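Local coordinates for uncharacterized protein DUF849 (Burkholderia xenovorans LB400, PDB 3E02) that probably cleaves beta-keto acids such as 3-keto-5-aminohexanoate, using a bound zinc ion, at residues N113-A125 and R137-T151. Numbering follows the deposited sequence.
Sequences NMGSLNFNISQAA and RPYLAGTRDFILSNT. With EDO (1,2-ethanediol), chain H; EDO (1,2-ethanediol), chain E; EDO (1,2-ethanediol), chain K.
Asn150 and Ser116 join segments 113-125 and 137-151 at one end: the backbone N of Asn150 donates to Ser116 OG at 2.8 Å, while its side-chain ND2 reaches Gly115 O at 3.0 Å from above that carbonyl's plane. An asparagine suits the place because its amide has a second end, and OD1 accepts a hydrogen bond from a water that also donates to Asn113 O, and another from Arg98. Ser116 OG also bonds Asn118 of the second subunit. Next, Leu117 and Leu148 form an antiparallel hydrogen-bonded pair, with Leu148 N to Leu117 O at 2.8 Å and Leu117 N donating back to Leu148 O at 3.2 Å.

Farther along, Thr143 OG1 accepts from Ile121 N (2.9 Å) and donates to Leu140 O, in the plane of that carbonyl. With chi1 at 69°, the hydroxyl lies between its own backbone N and carbonyl carbon, where one small group can serve both segments. Asn120 OD1 closes an Asx turn by accepting from Ser122 N, and takes the Ser122 hydroxyl as well.

Apolar side chains fill in around these bonds. Leu148 CD2 lies 3.7 Å from Phe119 CD2, the two side chains running alongside each other, whereas Ile121 CD1 meets Leu140 CD2 at 3.7 Å, the side chains crossing at about a right angle. Phe146 turns its ring edge to Phe119 O.

A short antiparallel strand pair, 117-118 with 147-148, is followed by the packing of helix 136-142 on Ile121 and Ala125, in the connection after strand 109-113 of a zinc-binding TIM barrel; the side chain of Asn113 is about 7 Å from the metal.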
loop_
_atom_site.group_PDB
_atom_site.type_symbol
_atom_site.label_atom_id
_atom_site.label_comp_id
_atom_site.label_asym_id
_atom_site.label_seq_id
_atom_site.Cartn_x
_atom_site.Cartn_y
_atom_site.Cartn_z
ATOM N N ASN A 113 -21.301 -12.981 8.850
ATOM C CA ASN A 113 -20.746 -12.730 7.519
ATOM C C ASN A 113 -21.156 -11.325 7.075
ATOM O O ASN A 113 -22.349 -11.009 7.072
ATOM C CB ASN A 113 -21.194 -13.829 6.581
ATOM C CG ASN A 113 -20.653 -15.187 7.015
ATOM O OD1 ASN A 113 -19.452 -15.398 7.005
ATOM N ND2 ASN A 113 -21.543 -16.087 7.462
HETATM N N MSE A 114 -20.161 -10.493 6.736
HETATM C CA MSE A 114 -20.385 -9.045 6.485
HETATM C C MSE A 114 -20.730 -8.580 5.071
HETATM O O MSE A 114 -20.773 -7.382 4.805
HETATM C CB MSE A 114 -19.223 -8.233 7.084
HETATM C CG MSE A 114 -19.201 -8.221 8.606
HETATM SE SE MSE A 114 -20.893 -7.660 9.392
HETATM C CE MSE A 114 -21.124 -6.072 8.510
ATOM N N GLY A 115 -21.043 -9.506 4.184
ATOM C CA GLY A 115 -21.461 -9.115 2.845
ATOM C C GLY A 115 -21.825 -10.300 2.001
ATOM O O GLY A 115 -21.519 -11.440 2.362
ATOM N N SER A 116 -22.513 -10.029 0.903
ATOM C CA SER A 116 -22.913 -11.069 -0.038
ATOM C C SER A 116 -21.800 -11.219 -1.055
ATOM O O SER A 116 -21.241 -10.218 -1.532
ATOM C CB SER A 116 -24.229 -10.721 -0.731
ATOM O OG SER A 116 -25.277 -10.551 0.205
ATOM N N LEU A 117 -21.428 -12.455 -1.358
ATOM C CA LEU A 117 -20.420 -12.711 -2.375
ATOM C C LEU A 117 -20.615 -14.041 -3.073
ATOM O O LEU A 117 -21.178 -14.975 -2.491
ATOM C CB LEU A 117 -19.009 -12.722 -1.751
ATOM C CG LEU A 117 -18.629 -13.822 -0.729
ATOM C CD1 LEU A 117 -17.124 -14.101 -0.713
ATOM C CD2 LEU A 117 -19.144 -13.489 0.674
ATOM N N ASN A 118 -20.081 -14.134 -4.287
ATOM C CA ASN A 118 -19.938 -15.429 -4.962
ATOM C C ASN A 118 -19.044 -16.282 -4.044
ATOM O O ASN A 118 -18.114 -15.756 -3.433
ATOM C CB ASN A 118 -19.251 -15.285 -6.320
ATOM C CG ASN A 118 -20.113 -14.594 -7.350
ATOM O OD1 ASN A 118 -21.324 -14.450 -7.170
ATOM N ND2 ASN A 118 -19.496 -14.182 -8.455
ATOM N N PHE A 119 -19.373 -17.558 -3.890
ATOM C CA PHE A 119 -18.620 -18.449 -2.987
ATOM C C PHE A 119 -18.492 -19.752 -3.771
ATOM O O PHE A 119 -19.320 -20.644 -3.638
ATOM C CB PHE A 119 -19.369 -18.598 -1.653
ATOM C CG PHE A 119 -18.491 -19.020 -0.511
ATOM C CD1 PHE A 119 -17.819 -20.248 -0.541
ATOM C CD2 PHE A 119 -18.337 -18.198 0.609
ATOM C CE1 PHE A 119 -16.982 -20.637 0.520
ATOM C CE2 PHE A 119 -17.507 -18.577 1.677
ATOM C CZ PHE A 119 -16.835 -19.798 1.633
ATOM N N ASN A 120 -17.445 -19.818 -4.591
ATOM C CA ASN A 120 -17.220 -20.881 -5.558
ATOM C C ASN A 120 -16.147 -21.880 -5.106
ATOM O O ASN A 120 -14.951 -21.579 -5.144
ATOM C CB ASN A 120 -16.847 -20.233 -6.910
ATOM C CG ASN A 120 -16.787 -21.230 -8.077
ATOM O OD1 ASN A 120 -16.961 -22.443 -7.902
ATOM N ND2 ASN A 120 -16.538 -20.706 -9.283
ATOM N N ILE A 121 -16.588 -23.066 -4.686
ATOM C CA ILE A 121 -15.676 -24.163 -4.277
ATOM C C ILE A 121 -15.724 -25.336 -5.276
ATOM O O ILE A 121 -15.227 -26.435 -4.974
ATOM C CB ILE A 121 -15.956 -24.625 -2.814
ATOM C CG1 ILE A 121 -17.389 -25.179 -2.643
ATOM C CG2 ILE A 121 -15.690 -23.456 -1.860
ATOM C CD1 ILE A 121 -17.677 -25.693 -1.275
ATOM N N SER A 122 -16.289 -25.091 -6.466
ATOM C CA SER A 122 -16.472 -26.115 -7.498
ATOM C C SER A 122 -15.185 -26.725 -8.046
ATOM O O SER A 122 -15.189 -27.887 -8.437
ATOM C CB SER A 122 -17.293 -25.550 -8.664
ATOM O OG SER A 122 -16.563 -24.559 -9.380
ATOM N N GLN A 123 -14.101 -25.945 -8.084
ATOM C CA GLN A 123 -12.797 -26.428 -8.568
ATOM C C GLN A 123 -12.245 -27.609 -7.749
ATOM O O GLN A 123 -11.487 -28.409 -8.277
ATOM C CB GLN A 123 -11.767 -25.288 -8.599
ATOM C CG GLN A 123 -12.087 -24.205 -9.649
ATOM C CD GLN A 123 -11.179 -22.978 -9.539
ATOM O OE1 GLN A 123 -11.001 -22.400 -8.444
ATOM N NE2 GLN A 123 -10.620 -22.556 -10.675
ATOM N N ALA A 124 -12.617 -27.692 -6.469
ATOM C CA ALA A 124 -12.229 -28.801 -5.586
ATOM C C ALA A 124 -12.657 -30.170 -6.137
ATOM O O ALA A 124 -11.925 -31.151 -5.980
ATOM C CB ALA A 124 -12.795 -28.583 -4.170
ATOM N N ALA A 125 -13.800 -30.219 -6.818
ATOM C CA ALA A 125 -14.336 -31.462 -7.393
ATOM C C ALA A 125 -13.426 -32.124 -8.433
ATOM O O ALA A 125 -13.387 -33.358 -8.525
ATOM C CB ALA A 125 -15.740 -31.222 -7.987
ATOM N N ARG A 137 -20.560 -34.212 -4.903
ATOM C CA ARG A 137 -20.283 -33.584 -6.202
ATOM C C ARG A 137 -21.313 -32.484 -6.573
ATOM O O ARG A 137 -20.892 -31.397 -6.971
ATOM C CB ARG A 137 -20.098 -34.600 -7.329
ATOM C CG ARG A 137 -19.391 -33.995 -8.535
ATOM C CD ARG A 137 -19.387 -34.896 -9.773
ATOM N NE ARG A 137 -18.439 -36.014 -9.744
ATOM C CZ ARG A 137 -17.104 -35.902 -9.830
ATOM N NH1 ARG A 137 -16.497 -34.716 -9.924
ATOM N NH2 ARG A 137 -16.349 -37.007 -9.804
ATOM N N PRO A 138 -22.629 -32.753 -6.452
ATOM C CA PRO A 138 -23.636 -31.709 -6.731
ATOM C C PRO A 138 -23.504 -30.463 -5.841
ATOM O O PRO A 138 -23.704 -29.355 -6.325
ATOM C CB PRO A 138 -24.968 -32.425 -6.484
ATOM C CG PRO A 138 -24.672 -33.841 -6.602
ATOM C CD PRO A 138 -23.287 -34.039 -6.136
ATOM N N TYR A 139 -23.143 -30.662 -4.573
ATOM C CA TYR A 139 -22.899 -29.570 -3.623
ATOM C C TYR A 139 -21.779 -28.657 -4.117
ATOM O O TYR A 139 -21.963 -27.458 -4.228
ATOM C CB TYR A 139 -22.550 -30.135 -2.245
ATOM C CG TYR A 139 -22.268 -29.120 -1.161
ATOM C CD1 TYR A 139 -23.306 -28.383 -0.576
ATOM C CD2 TYR A 139 -20.971 -28.927 -0.677
ATOM C CE1 TYR A 139 -23.042 -27.457 0.450
ATOM C CE2 TYR A 139 -20.704 -28.014 0.340
ATOM C CZ TYR A 139 -21.738 -27.281 0.899
ATOM O OH TYR A 139 -21.472 -26.399 1.912
ATOM N N LEU A 140 -20.637 -29.247 -4.450
ATOM C CA LEU A 140 -19.488 -28.488 -4.949
ATOM C C LEU A 140 -19.779 -27.813 -6.301
ATOM O O LEU A 140 -19.520 -26.614 -6.468
ATOM C CB LEU A 140 -18.248 -29.393 -5.050
ATOM C CG LEU A 140 -17.747 -30.025 -3.743
ATOM C CD1 LEU A 140 -16.695 -31.110 -4.040
ATOM C CD2 LEU A 140 -17.213 -29.008 -2.740
ATOM N N ALA A 141 -20.334 -28.581 -7.240
ATOM C CA ALA A 141 -20.681 -28.084 -8.592
ATOM C C ALA A 141 -21.697 -26.939 -8.548
ATOM O O ALA A 141 -21.549 -25.947 -9.260
ATOM C CB ALA A 141 -21.184 -29.229 -9.471
ATOM N N GLY A 142 -22.685 -27.060 -7.667
ATOM C CA GLY A 142 -23.711 -26.046 -7.470
ATOM C C GLY A 142 -23.196 -24.695 -6.991
ATOM O O GLY A 142 -23.901 -23.692 -7.138
ATOM N N THR A 143 -21.969 -24.645 -6.448
ATOM C CA THR A 143 -21.389 -23.387 -5.983
ATOM C C THR A 143 -20.954 -22.441 -7.111
ATOM O O THR A 143 -20.713 -21.260 -6.833
ATOM C CB THR A 143 -20.317 -23.558 -4.907
ATOM O OG1 THR A 143 -19.142 -24.172 -5.446
ATOM C CG2 THR A 143 -20.884 -24.346 -3.702
ATOM N N ARG A 144 -20.871 -22.932 -8.361
ATOM C CA ARG A 144 -20.564 -22.073 -9.512
ATOM C C ARG A 144 -21.648 -21.007 -9.674
ATOM O O ARG A 144 -21.365 -19.912 -10.130
ATOM C CB ARG A 144 -20.460 -22.873 -10.816
ATOM C CG ARG A 144 -19.341 -23.880 -10.875
ATOM C CD ARG A 144 -19.406 -24.708 -12.149
ATOM N NE ARG A 144 -20.468 -25.722 -12.107
ATOM C CZ ARG A 144 -20.953 -26.373 -13.165
ATOM N NH1 ARG A 144 -20.471 -26.179 -14.399
ATOM N NH2 ARG A 144 -21.938 -27.256 -12.981
ATOM N N ASP A 145 -22.884 -21.350 -9.301
ATOM C CA ASP A 145 -24.023 -20.446 -9.407
ATOM C C ASP A 145 -24.562 -20.063 -8.024
ATOM O O ASP A 145 -25.761 -19.851 -7.870
ATOM C CB ASP A 145 -25.105 -21.142 -10.256
ATOM C CG ASP A 145 -26.209 -20.202 -10.716
ATOM O OD1 ASP A 145 -25.974 -18.989 -10.868
ATOM O OD2 ASP A 145 -27.334 -20.690 -10.893
ATOM N N PHE A 146 -23.677 -19.915 -7.036
ATOM C CA PHE A 146 -24.059 -19.657 -5.654
ATOM C C PHE A 146 -23.519 -18.337 -5.120
ATOM O O PHE A 146 -22.379 -17.974 -5.407
ATOM C CB PHE A 146 -23.537 -20.784 -4.774
ATOM C CG PHE A 146 -23.802 -20.602 -3.301
ATOM C CD1 PHE A 146 -25.091 -20.710 -2.790
ATOM C CD2 PHE A 146 -22.759 -20.336 -2.418
ATOM C CE1 PHE A 146 -25.331 -20.536 -1.419
ATOM C CE2 PHE A 146 -22.994 -20.169 -1.057
ATOM C CZ PHE A 146 -24.286 -20.276 -0.560
ATOM N N ILE A 147 -24.349 -17.670 -4.313
ATOM C CA ILE A 147 -23.999 -16.439 -3.605
ATOM C C ILE A 147 -24.212 -16.720 -2.118
ATOM O O ILE A 147 -25.291 -17.177 -1.726
ATOM C CB ILE A 147 -24.910 -15.253 -4.012
ATOM C CG1 ILE A 147 -24.808 -14.960 -5.517
ATOM C CG2 ILE A 147 -24.545 -13.984 -3.201
ATOM C CD1 ILE A 147 -25.876 -14.001 -6.030
ATOM N N LEU A 148 -23.190 -16.481 -1.300
ATOM C CA LEU A 148 -23.330 -16.560 0.157
ATOM C C LEU A 148 -24.025 -15.228 0.481
ATOM O O LEU A 148 -23.401 -14.168 0.441
ATOM C CB LEU A 148 -21.981 -16.685 0.861
ATOM C CG LEU A 148 -22.053 -16.785 2.391
ATOM C CD1 LEU A 148 -22.718 -18.109 2.809
ATOM C CD2 LEU A 148 -20.676 -16.656 3.005
ATOM N N SER A 149 -25.321 -15.295 0.753
ATOM C CA SER A 149 -26.157 -14.099 0.931
ATOM C C SER A 149 -26.070 -13.477 2.314
ATOM O O SER A 149 -26.307 -14.151 3.285
ATOM C CB SER A 149 -27.621 -14.441 0.651
ATOM O OG SER A 149 -28.452 -13.285 0.775
ATOM N N ASN A 150 -25.735 -12.186 2.398
ATOM C CA ASN A 150 -25.760 -11.423 3.660
ATOM C C ASN A 150 -26.093 -9.970 3.301
ATOM O O ASN A 150 -25.237 -9.107 3.313
ATOM C CB ASN A 150 -24.423 -11.497 4.412
ATOM C CG ASN A 150 -24.014 -12.902 4.726
ATOM O OD1 ASN A 150 -24.583 -13.504 5.617
ATOM N ND2 ASN A 150 -23.034 -13.446 3.984
ATOM N N THR A 151 -27.359 -9.723 2.968
ATOM C CA THR A 151 -27.808 -8.382 2.598
ATOM C C THR A 151 -27.783 -7.487 3.830
ATOM O O THR A 151 -27.681 -7.986 4.956
ATOM C CB THR A 151 -29.211 -8.379 1.975
ATOM O OG1 THR A 151 -30.172 -8.742 2.966
ATOM C CG2 THR A 151 -29.306 -9.315 0.764
HETATM C C1 EDO H . -24.326 -25.733 -2.804
HETATM O O1 EDO H . -24.242 -26.228 -4.148
HETATM C C2 EDO H . -25.177 -24.469 -2.668
HETATM O O2 EDO H . -25.888 -24.126 -3.867
HETATM C C1 EDO E . -19.018 -40.828 -7.950
HETATM O O1 EDO E . -18.035 -41.609 -7.290
HETATM C C2 EDO E . -18.345 -39.610 -8.556
HETATM O O2 EDO E . -19.320 -38.576 -8.695
HETATM C C1 EDO K . -26.853 -18.601 -15.988
HETATM O O1 EDO K . -28.084 -17.860 -15.922
HETATM C C2 EDO K . -26.429 -19.164 -14.637
HETATM O O2 EDO K . -27.477 -19.193 -13.661
HETATM O O HOH W 1 -25.008 -12.239 7.917
HETATM O O HOH W 2 -13.583 -35.070 -11.007
#